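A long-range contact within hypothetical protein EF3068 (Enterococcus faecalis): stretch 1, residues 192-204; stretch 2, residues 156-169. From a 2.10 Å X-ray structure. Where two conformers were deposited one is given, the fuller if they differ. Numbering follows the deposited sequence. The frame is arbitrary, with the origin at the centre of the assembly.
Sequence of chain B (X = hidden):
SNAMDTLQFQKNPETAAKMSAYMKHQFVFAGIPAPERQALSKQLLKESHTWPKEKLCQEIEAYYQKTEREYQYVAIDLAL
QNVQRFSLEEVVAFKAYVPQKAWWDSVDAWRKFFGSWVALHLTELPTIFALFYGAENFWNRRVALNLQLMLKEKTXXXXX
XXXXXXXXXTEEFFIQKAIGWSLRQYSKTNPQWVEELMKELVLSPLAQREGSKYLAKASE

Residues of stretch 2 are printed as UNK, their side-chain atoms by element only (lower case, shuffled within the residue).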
ATOM      1  N   GLN B 192     -12.099 -30.016   6.369  1.00 14.55           N
ATOM      2  CA  GLN B 192     -12.699 -30.801   7.491  1.00 14.73           C
ATOM      3  C   GLN B 192     -13.763 -29.970   8.257  1.00 14.56           C
ATOM      4  O   GLN B 192     -14.905 -30.428   8.430  1.00 13.49           O
ATOM      5  CB  GLN B 192     -11.665 -31.396   8.475  1.00 14.66           C
ATOM      6  CG  GLN B 192     -12.341 -31.972   9.764  1.00 15.15           C
ATOM      7  CD  GLN B 192     -11.430 -32.613  10.827  1.00 16.25           C
ATOM      8  OE1 GLN B 192     -10.283 -33.027  10.573  1.00 17.55           O
ATOM      9  NE2 GLN B 192     -11.971 -32.722  12.047  1.00 17.70           N
ATOM     10  N   TRP B 193     -13.375 -28.782   8.737  1.00 13.86           N
ATOM     11  CA  TRP B 193     -14.317 -27.896   9.417  1.00 13.96           C
ATOM     12  C   TRP B 193     -15.554 -27.620   8.542  1.00 14.50           C
ATOM     13  O   TRP B 193     -16.680 -27.689   9.033  1.00 14.66           O
ATOM     14  CB  TRP B 193     -13.630 -26.572   9.862  1.00 15.17           C
ATOM     15  CG  TRP B 193     -14.498 -25.695  10.714  1.00 14.05           C
ATOM     16  CD1 TRP B 193     -14.517 -25.653  12.069  1.00 15.60           C
ATOM     17  CD2 TRP B 193     -15.482 -24.744  10.268  1.00 14.95           C
ATOM     18  NE1 TRP B 193     -15.446 -24.741  12.506  1.00 16.07           N
ATOM     19  CE2 TRP B 193     -16.052 -24.162  11.423  1.00 17.58           C
ATOM     20  CE3 TRP B 193     -15.941 -24.334   9.009  1.00 14.47           C
ATOM     21  CZ2 TRP B 193     -17.060 -23.176  11.364  1.00 17.14           C
ATOM     22  CZ3 TRP B 193     -16.939 -23.340   8.947  1.00 15.50           C
ATOM     23  CH2 TRP B 193     -17.479 -22.770  10.125  1.00 14.61           C
ATOM     24  N   VAL B 194     -15.360 -27.316   7.255  1.00 14.25           N
ATOM     25  CA  VAL B 194     -16.508 -27.095   6.371  1.00 15.36           C
ATOM     26  C   VAL B 194     -17.400 -28.351   6.257  1.00 15.58           C
ATOM     27  O   VAL B 194     -18.636 -28.227   6.360  1.00 16.49           O
ATOM     28  CB  VAL B 194     -16.118 -26.462   4.985  1.00 15.47           C
ATOM     29  CG1 VAL B 194     -17.344 -26.314   4.073  1.00 15.78           C
ATOM     30  CG2 VAL B 194     -15.470 -25.082   5.207  1.00 14.66           C
ATOM     31  N   GLU B 195     -16.792 -29.529   6.086  1.00 15.47           N
ATOM     32  CA  GLU B 195     -17.475 -30.839   6.064  0.50 15.72           C
ATOM     33  C   GLU B 195     -18.350 -31.043   7.310  1.00 15.83           C
ATOM     34  O   GLU B 195     -19.514 -31.403   7.225  1.00 15.47           O
ATOM     35  CB  GLU B 195     -16.439 -31.982   6.021  0.50 15.96           C
ATOM     36  CG  GLU B 195     -15.667 -32.219   4.702  0.50 16.80           C
ATOM     37  CD  GLU B 195     -16.055 -33.523   4.028  0.50 16.99           C
ATOM     38  OE1 GLU B 195     -15.368 -33.965   3.080  0.50 18.21           O
ATOM     39  OE2 GLU B 195     -17.066 -34.115   4.449  0.50 17.96           O
ATOM     40  N   GLU B 196     -17.727 -30.861   8.482  1.00 15.77           N
ATOM     41  CA  GLU B 196     -18.415 -31.020   9.777  1.00 15.69           C
ATOM     42  C   GLU B 196     -19.619 -30.101   9.903  1.00 15.59           C
ATOM     43  O   GLU B 196     -20.722 -30.581  10.167  1.00 14.30           O
ATOM     44  CB  GLU B 196     -17.462 -30.841  10.945  1.00 15.42           C
ATOM     45  CG  GLU B 196     -16.476 -31.950  11.045  1.00 18.72           C
ATOM     46  CD  GLU B 196     -15.416 -31.719  12.098  1.00 22.53           C
ATOM     47  OE1 GLU B 196     -15.023 -30.562  12.379  1.00 26.30           O
ATOM     48  OE2 GLU B 196     -14.966 -32.726  12.645  1.00 26.48           O
ATOM     49  N   LEU B 197     -19.421 -28.799   9.658  1.00 16.03           N
ATOM     50  CA  LEU B 197     -20.505 -27.842   9.714  0.50 16.98           C
ATOM     51  C   LEU B 197     -21.677 -28.240   8.805  1.00 17.35           C
ATOM     52  O   LEU B 197     -22.828 -28.241   9.233  1.00 17.18           O
ATOM     53  CB  LEU B 197     -19.982 -26.447   9.363  0.50 17.31           C
ATOM     54  CG  LEU B 197     -20.882 -25.244   9.645  0.50 18.24           C
ATOM     55  CD1 LEU B 197     -21.931 -25.085   8.543  0.50 19.05           C
ATOM     56  CD2 LEU B 197     -21.505 -25.330  11.030  0.50 17.47           C
HETATM   57  N   MSE B 198     -21.372 -28.598   7.561  1.00 18.73           N
HETATM   58  CA  MSE B 198     -22.408 -28.928   6.565  1.00 22.15           C
HETATM   59  C   MSE B 198     -23.176 -30.205   6.864  1.00 20.51           C
HETATM   60  O   MSE B 198     -24.269 -30.407   6.331  1.00 21.39           O
HETATM   61  CB  MSE B 198     -21.818 -28.971   5.162  1.00 21.48           C
HETATM   62  CG  MSE B 198     -21.270 -27.601   4.738  1.00 25.06           C
HETATM   63 SE   MSE B 198     -20.670 -27.588   2.872  0.86 32.10          SE
HETATM   64  CE  MSE B 198     -22.393 -27.412   2.022  1.00 28.75           C
ATOM     65  N   LYS B 199     -22.607 -31.048   7.723  1.00 19.19           N
ATOM     66  CA  LYS B 199     -23.267 -32.258   8.159  1.00 19.40           C
ATOM     67  C   LYS B 199     -24.025 -32.004   9.462  1.00 19.17           C
ATOM     68  O   LYS B 199     -25.002 -32.684   9.734  1.00 18.53           O
ATOM     69  CB  LYS B 199     -22.282 -33.421   8.291  1.00 19.14           C
ATOM     70  CG  LYS B 199     -21.539 -33.761   7.001  1.00 20.91           C
ATOM     71  CD  LYS B 199     -22.016 -35.052   6.365  1.00 23.79           C
ATOM     72  CE  LYS B 199     -22.860 -34.843   5.130  1.00 24.34           C
ATOM     73  NZ  LYS B 199     -22.079 -34.366   3.933  1.00 24.81           N
ATOM     74  N   GLU B 200     -23.597 -30.990  10.217  1.00 19.28           N
ATOM     75  CA  GLU B 200     -24.251 -30.563  11.456  1.00 20.43           C
ATOM     76  C   GLU B 200     -25.531 -29.790  11.158  1.00 19.65           C
ATOM     77  O   GLU B 200     -26.568 -30.011  11.792  1.00 20.31           O
ATOM     78  CB  GLU B 200     -23.324 -29.658  12.274  1.00 20.14           C
ATOM     79  CG  GLU B 200     -23.805 -29.357  13.680  1.00 22.45           C
ATOM     80  CD  GLU B 200     -22.822 -28.510  14.470  1.00 24.28           C
ATOM     81  OE1 GLU B 200     -21.596 -28.578  14.172  1.00 28.76           O
ATOM     82  OE2 GLU B 200     -23.268 -27.766  15.390  1.00 29.21           O
ATOM     83  N   LEU B 201     -25.444 -28.876  10.205  1.00 17.90           N
ATOM     84  CA  LEU B 201     -26.550 -28.004   9.863  1.00 17.38           C
ATOM     85  C   LEU B 201     -27.272 -28.518   8.629  1.00 17.40           C
ATOM     86  O   LEU B 201     -26.641 -29.100   7.722  1.00 18.25           O
ATOM     87  CB  LEU B 201     -26.039 -26.573   9.600  1.00 16.50           C
ATOM     88  CG  LEU B 201     -25.201 -25.884  10.700  1.00 16.38           C
ATOM     89  CD1 LEU B 201     -24.877 -24.401  10.323  1.00 13.60           C
ATOM     90  CD2 LEU B 201     -25.897 -25.979  12.077  1.00 15.64           C
ATOM     91  N   VAL B 202     -28.581 -28.303   8.579  1.00 16.56           N
ATOM     92  CA  VAL B 202     -29.327 -28.543   7.336  1.00 16.00           C
ATOM     93  C   VAL B 202     -29.411 -27.246   6.521  1.00 15.66           C
ATOM     94  O   VAL B 202     -30.228 -26.364   6.789  1.00 13.99           O
ATOM     95  CB  VAL B 202     -30.712 -29.185   7.590  1.00 16.32           C
ATOM     96  CG1 VAL B 202     -31.524 -29.317   6.281  1.00 18.70           C
ATOM     97  CG2 VAL B 202     -30.527 -30.571   8.242  1.00 16.75           C
ATOM     98  N   LEU B 203     -28.525 -27.146   5.535  1.00 15.75           N
ATOM     99  CA  LEU B 203     -28.384 -25.957   4.711  1.00 16.28           C
ATOM    100  C   LEU B 203     -29.303 -26.027   3.504  1.00 16.37           C
ATOM    101  O   LEU B 203     -29.709 -27.102   3.119  1.00 17.40           O
ATOM    102  CB  LEU B 203     -26.930 -25.793   4.254  1.00 14.85           C
ATOM    103  CG  LEU B 203     -25.887 -25.567   5.338  1.00 18.04           C
ATOM    104  CD1 LEU B 203     -24.477 -25.552   4.698  1.00 17.47           C
ATOM    105  CD2 LEU B 203     -26.173 -24.294   6.186  1.00 14.71           C
ATOM    106  N   SER B 204     -29.625 -24.885   2.908  1.00 15.84           N
ATOM    107  CA  SER B 204     -30.458 -24.846   1.710  1.00 16.30           C
ATOM    108  C   SER B 204     -29.773 -25.631   0.583  1.00 17.12           C
ATOM    109  O   SER B 204     -28.532 -25.741   0.591  1.00 17.41           O
ATOM    110  CB  SER B 204     -30.652 -23.381   1.279  1.00 16.41           C
ATOM    111  OG  SER B 204     -29.449 -22.851   0.743  1.00 13.26           O
ATOM    112  N   UNK B 156     -12.129 -16.523  11.562  1.00 19.01           N
ATOM    113  CA  UNK B 156     -12.676 -16.823  12.864  1.00 18.65           C
ATOM    114  C   UNK B 156     -13.881 -17.724  12.648  1.00 19.23           C
ATOM    115  O   UNK B 156     -14.918 -17.288  12.142  1.00 17.57           O
ATOM    116  c   UNK B 156     -13.082 -15.525  13.583  1.00 19.34           C
ATOM    117  c   UNK B 156     -13.649 -15.766  14.979  1.00 20.15           C
ATOM    118  n   UNK B 156     -13.164 -14.982  15.948  1.00 17.73           N
ATOM    119  o   UNK B 156     -14.543 -16.599  15.180  1.00 19.49           O
ATOM    120  N   UNK B 157     -13.722 -18.986  13.066  1.00 19.32           N
ATOM    121  CA  UNK B 157     -14.654 -20.071  12.783  1.00 19.67           C
ATOM    122  C   UNK B 157     -15.973 -19.872  13.460  1.00 19.17           C
ATOM    123  O   UNK B 157     -17.020 -20.114  12.870  1.00 18.40           O
ATOM    124  c   UNK B 157     -12.985 -21.939  12.319  1.00 19.75           C
ATOM    125  n   UNK B 157     -12.510 -23.508  14.121  1.00 21.71           N
ATOM    126  c   UNK B 157     -14.063 -21.424  13.246  1.00 19.40           C
ATOM    127  o   UNK B 157     -11.402 -23.738  12.177  1.00 24.19           O
ATOM    128  c   UNK B 157     -12.221 -23.135  12.879  1.00 21.23           C
ATOM    129  N   UNK B 158     -15.904 -19.451  14.718  1.00 19.66           N
ATOM    130  CA  UNK B 158     -17.077 -19.269  15.555  0.60 19.30           C
ATOM    131  C   UNK B 158     -18.000 -18.194  15.015  1.00 18.96           C
ATOM    132  O   UNK B 158     -19.203 -18.323  15.069  1.00 18.93           O
ATOM    133  c   UNK B 158     -15.864 -20.044  17.629  0.60 20.97           C
ATOM    134  c   UNK B 158     -16.625 -18.913  16.972  0.60 19.64           C
ATOM    135  o   UNK B 158     -14.873 -19.754  18.328  0.60 22.90           O
ATOM    136  o   UNK B 158     -16.277 -21.219  17.452  0.60 19.75           O
ATOM    137  N   UNK B 159     -17.405 -17.116  14.515  1.00 18.51           N
ATOM    138  CA  UNK B 159     -18.193 -16.015  13.978  1.00 18.58           C
ATOM    139  C   UNK B 159     -18.832 -16.424  12.657  1.00 18.23           C
ATOM    140  O   UNK B 159     -20.011 -16.163  12.430  1.00 18.73           O
ATOM    141  c   UNK B 159     -16.099 -12.836  14.953  1.00 17.45           C
ATOM    142  c   UNK B 159     -17.913 -13.986  16.231  1.00 17.82           C
ATOM    143  c   UNK B 159     -16.824 -14.166  15.189  1.00 17.89           C
ATOM    144  c   UNK B 159     -17.360 -14.733  13.860  1.00 17.37           C
ATOM    145  N   UNK B 160     -18.057 -17.111  11.814  1.00 18.40           N
ATOM    146  CA  UNK B 160     -18.559 -17.638  10.559  1.00 18.09           C
ATOM    147  C   UNK B 160     -19.750 -18.549  10.828  1.00 18.27           C
ATOM    148  O   UNK B 160     -20.831 -18.366  10.255  1.00 17.89           O
ATOM    149  c   UNK B 160     -16.734 -19.796   7.822  1.00 17.48           C
ATOM    150  c   UNK B 160     -17.457 -18.385   9.779  1.00 18.58           C
ATOM    151  c   UNK B 160     -17.902 -19.071   8.459  1.00 18.42           C
ATOM    152  c   UNK B 160     -18.596 -18.101   7.457  1.00 18.01           C
ATOM    153  N   UNK B 161     -19.532 -19.524  11.709  1.00 17.72           N
ATOM    154  CA  UNK B 161     -20.551 -20.480  12.074  1.00 18.10           C
ATOM    155  C   UNK B 161     -21.791 -19.762  12.610  1.00 17.11           C
ATOM    156  O   UNK B 161     -22.899 -20.093  12.187  1.00 16.27           O
ATOM    157  c   UNK B 161     -20.015 -21.474  13.105  1.00 17.85           C
ATOM    158  c   UNK B 161     -21.468 -24.673  14.832  1.00 22.28           C
ATOM    159  c   UNK B 161     -20.424 -23.612  14.437  1.00 20.24           C
ATOM    160  c   UNK B 161     -21.046 -22.507  13.541  1.00 20.27           C
ATOM    161  n   UNK B 161     -20.910 -25.612  15.887  1.00 25.15           N
ATOM    162  N   UNK B 162     -21.599 -18.794  13.516  1.00 16.23           N
ATOM    163  CA  UNK B 162     -22.720 -18.028  14.085  1.00 16.87           C
ATOM    164  C   UNK B 162     -23.561 -17.323  13.038  1.00 16.29           C
ATOM    165  O   UNK B 162     -24.801 -17.387  13.076  1.00 16.76           O
ATOM    166  c   UNK B 162     -22.247 -14.256  16.683  1.00 18.27           C
ATOM    167  n   UNK B 162     -22.171 -13.320  17.863  1.00 18.49           N
ATOM    168  c   UNK B 162     -23.407 -16.377  15.917  1.00 17.71           C
ATOM    169  c   UNK B 162     -22.917 -15.556  17.111  1.00 18.44           C
ATOM    170  c   UNK B 162     -22.242 -17.009  15.135  1.00 17.10           C
ATOM    171  N   UNK B 163     -22.895 -16.667  12.081  1.00 16.28           N
ATOM    172  CA  UNK B 163     -23.600 -15.993  10.990  1.00 15.87           C
ATOM    173  C   UNK B 163     -24.390 -16.950  10.112  1.00 16.33           C
ATOM    174  O   UNK B 163     -25.498 -16.611   9.671  1.00 15.71           O
ATOM    175  c   UNK B 163     -22.678 -15.139  10.146  1.00 15.82           C
ATOM    176  N   UNK B 164     -23.834 -18.129   9.852  1.00 16.27           N
ATOM    177  CA  UNK B 164     -24.532 -19.097   9.001  1.00 15.44           C
ATOM    178  C   UNK B 164     -25.761 -19.627   9.735  1.00 15.87           C
ATOM    179  O   UNK B 164     -26.849 -19.737   9.135  1.00 15.18           O
ATOM    180  c   UNK B 164     -22.521 -19.739   7.629  1.00 13.90           C
ATOM    181  c   UNK B 164     -23.623 -20.259   8.545  1.00 15.42           C
ATOM    182  c   UNK B 164     -24.451 -21.386   7.854  1.00 13.95           C
ATOM    183  c   UNK B 164     -21.365 -20.682   7.428  1.00 11.94           C
ATOM    184  N   UNK B 165     -25.588 -19.930  11.027  1.00 16.24           N
ATOM    185  CA  UNK B 165     -26.684 -20.386  11.885  1.00 16.46           C
ATOM    186  C   UNK B 165     -27.849 -19.378  11.836  1.00 16.62           C
ATOM    187  O   UNK B 165     -29.019 -19.761  11.653  1.00 16.87           O
ATOM    188  c   UNK B 165     -25.518 -22.030  13.483  1.00 16.77           C
ATOM    189  c   UNK B 165     -26.209 -20.654  13.357  1.00 16.48           C
ATOM    190  c   UNK B 165     -27.381 -20.593  14.326  1.00 16.03           C
ATOM    191  c   UNK B 165     -24.636 -22.202  14.742  1.00 17.37           C
ATOM    192  N   UNK B 166     -27.520 -18.092  11.946  1.00 16.50           N
ATOM    193  CA  UNK B 166     -28.511 -17.030  11.966  1.00 16.10           C
ATOM    194  C   UNK B 166     -29.384 -16.988  10.711  1.00 16.14           C
ATOM    195  O   UNK B 166     -30.586 -16.764  10.807  1.00 15.14           O
ATOM    196  c   UNK B 166     -30.185 -12.767  11.512  1.00 17.43           C
ATOM    197  o   UNK B 166     -31.458 -11.373  12.959  1.00 18.10           O
ATOM    198  c   UNK B 166     -29.192 -14.183  13.694  1.00 19.30           C
ATOM    199  c   UNK B 166     -30.587 -12.432  12.795  1.00 18.75           C
ATOM    200  c   UNK B 166     -30.095 -13.134  13.902  1.00 19.97           C
ATOM    201  c   UNK B 166     -27.820 -15.682  12.155  1.00 16.64           C
ATOM    202  c   UNK B 166     -29.300 -13.809  11.314  1.00 15.68           C
ATOM    203  c   UNK B 166     -28.783 -14.535  12.389  1.00 17.71           C
ATOM    204  N   UNK B 167     -28.771 -17.161   9.541  1.00 15.77           N
ATOM    205  CA  UNK B 167     -29.489 -17.037   8.285  1.00 16.37           C
ATOM    206  C   UNK B 167     -29.729 -18.381   7.645  1.00 16.22           C
ATOM    207  O   UNK B 167     -30.045 -18.440   6.463  1.00 17.61           O
ATOM    208  c   UNK B 167     -28.687 -16.161   7.298  1.00 16.63           C
ATOM    209  c   UNK B 167     -29.063 -14.706   7.385  1.00 17.17           C
ATOM    210  o   UNK B 167     -28.176 -13.871   7.633  1.00 16.50           O
ATOM    211  o   UNK B 167     -30.270 -14.415   7.281  1.00 17.59           O
ATOM    212  N   UNK B 168     -29.513 -19.459   8.383  1.00 16.08           N
ATOM    213  CA  UNK B 168     -29.640 -20.809   7.807  1.00 17.39           C
ATOM    214  C   UNK B 168     -30.925 -21.024   6.945  1.00 18.01           C
ATOM    215  O   UNK B 168     -30.846 -21.572   5.833  1.00 17.91           O
ATOM    216  c   UNK B 168     -31.902 -24.979   9.983  1.00 18.15           C
ATOM    217  c   UNK B 168     -29.537 -24.381   9.491  1.00 18.03           C
ATOM    218  n   UNK B 168     -32.018 -25.642   8.826  1.00 14.03           N
ATOM    219  c   UNK B 168     -29.505 -21.894   8.894  1.00 16.13           C
ATOM    220  n   UNK B 168     -30.759 -24.371  10.314  1.00 17.19           N
ATOM    221  n   UNK B 168     -32.948 -24.902  10.802  1.00 17.85           N
ATOM    222  c   UNK B 168     -29.583 -23.344   8.356  1.00 16.92           C
ATOM    223  N   UNK B 169     -32.072 -20.568   7.463  1.00 18.48           N
ATOM    224  CA  UNK B 169     -33.386 -20.789   6.849  1.00 20.03           C
ATOM    225  C   UNK B 169     -33.926 -19.555   6.125  1.00 20.28           C
ATOM    226  O   UNK B 169     -35.086 -19.546   5.682  1.00 20.44           O
ATOM    227  c   UNK B 169     -33.946 -22.368   8.734  1.00 20.39           C
ATOM    228  o   UNK B 169     -34.661 -20.073   8.804  1.00 21.91           O
ATOM    229  c   UNK B 169     -34.438 -21.188   7.927  1.00 20.59           C
TER
HETATM  230  O   HOH W   1     -19.615 -27.121  13.505  1.00 43.86           O
HETATM  231  O   HOH W   2     -28.728 -22.694   4.529  1.00 13.90           O

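Position 156 has two side-chain carbons, the second carrying one oxygen and one nitrogen. It does not reach stretch 1. This is Asn156, the N-cap of the helix; its OD1 accepts from the backbone N of residue 159 at 3.0 Å.

Position 157 has three carbons, the third carrying one oxygen and one nitrogen. The chain lies over one face of the Trp193 ring. This is Gln157. Its CG sits 3.9 Å from the centroid of the five-membered ring of Trp193, a CH-pi contact.

Position 158 has two carbons, the second with two oxygens, and no contact: Asp158. Position 159 has four carbons forked at the second, out of reach: Leu159.

Position 160 has the same four carbons, forked at the second, but points toward stretch 1. A branch end meets the Trp193 ring. This is Leu160, whose CD2 packs 3.7 Å from Trp193 CZ3.

Position 161 has four carbons in a row ending in nitrogen. The chain passes Trp193 and Leu197, and its nitrogen reaches the Glu200 carboxylate. This is Lys161, fully extended. Its CB lies at the edge of the Trp193 ring, 3.8 Å from CZ2, and its CG is 3.8 Å from Leu197 CD2. Its NZ forms a salt bridge with Glu200 OE2 at 3.2 Å. Water 1 accepts from this NZ and donates to Glu200 OE1.

Position 162 has the same unbranched chain and nitrogen, out of reach: Lys162. Position 163 has one carbon, also remote: Ala163.

Position 164 has four carbons forked at the first, one arm two carbons long. It packs against Leu201 and Leu203. This is Ile164. Its CG2 is 3.9 Å from Leu201 CD1 and 3.8 Å from Leu203 CD2.

Position 165 has the same fork, with a carbon against Leu201. This is Ile165; its CG1 is 4.0 Å from Leu201 CD1.

Position 166 has one carbon, then a six-carbon ring bearing an oxygen, out of reach: Tyr166. Position 167 has two carbons, the second with two oxygens, also remote: Asp167.

Position 168 has three carbons, a nitrogen, then a carbon with two more nitrogens. A terminal nitrogen meets Val202 O. This is Arg168. Its NH1 donates to Val202 O at 2.8 Å, near the guanidinium plane. Water 2 links its backbone O to Ser204 N.

Position 169 has one carbon carrying an oxygen and a carbon, with no contact: Thr169.

The two helices run roughly parallel, at 27°. Trp193, Leu197 and Leu201 follow at four-residue steps and meet side chains of stretch 2. The Lys161–Glu200 salt bridge supplements apolar packing. Beyond the helix of stretch 1, Arg168 ties down the backbone at Val202.

Stretch 2 156-169: NQDLLKKAIIYDRT
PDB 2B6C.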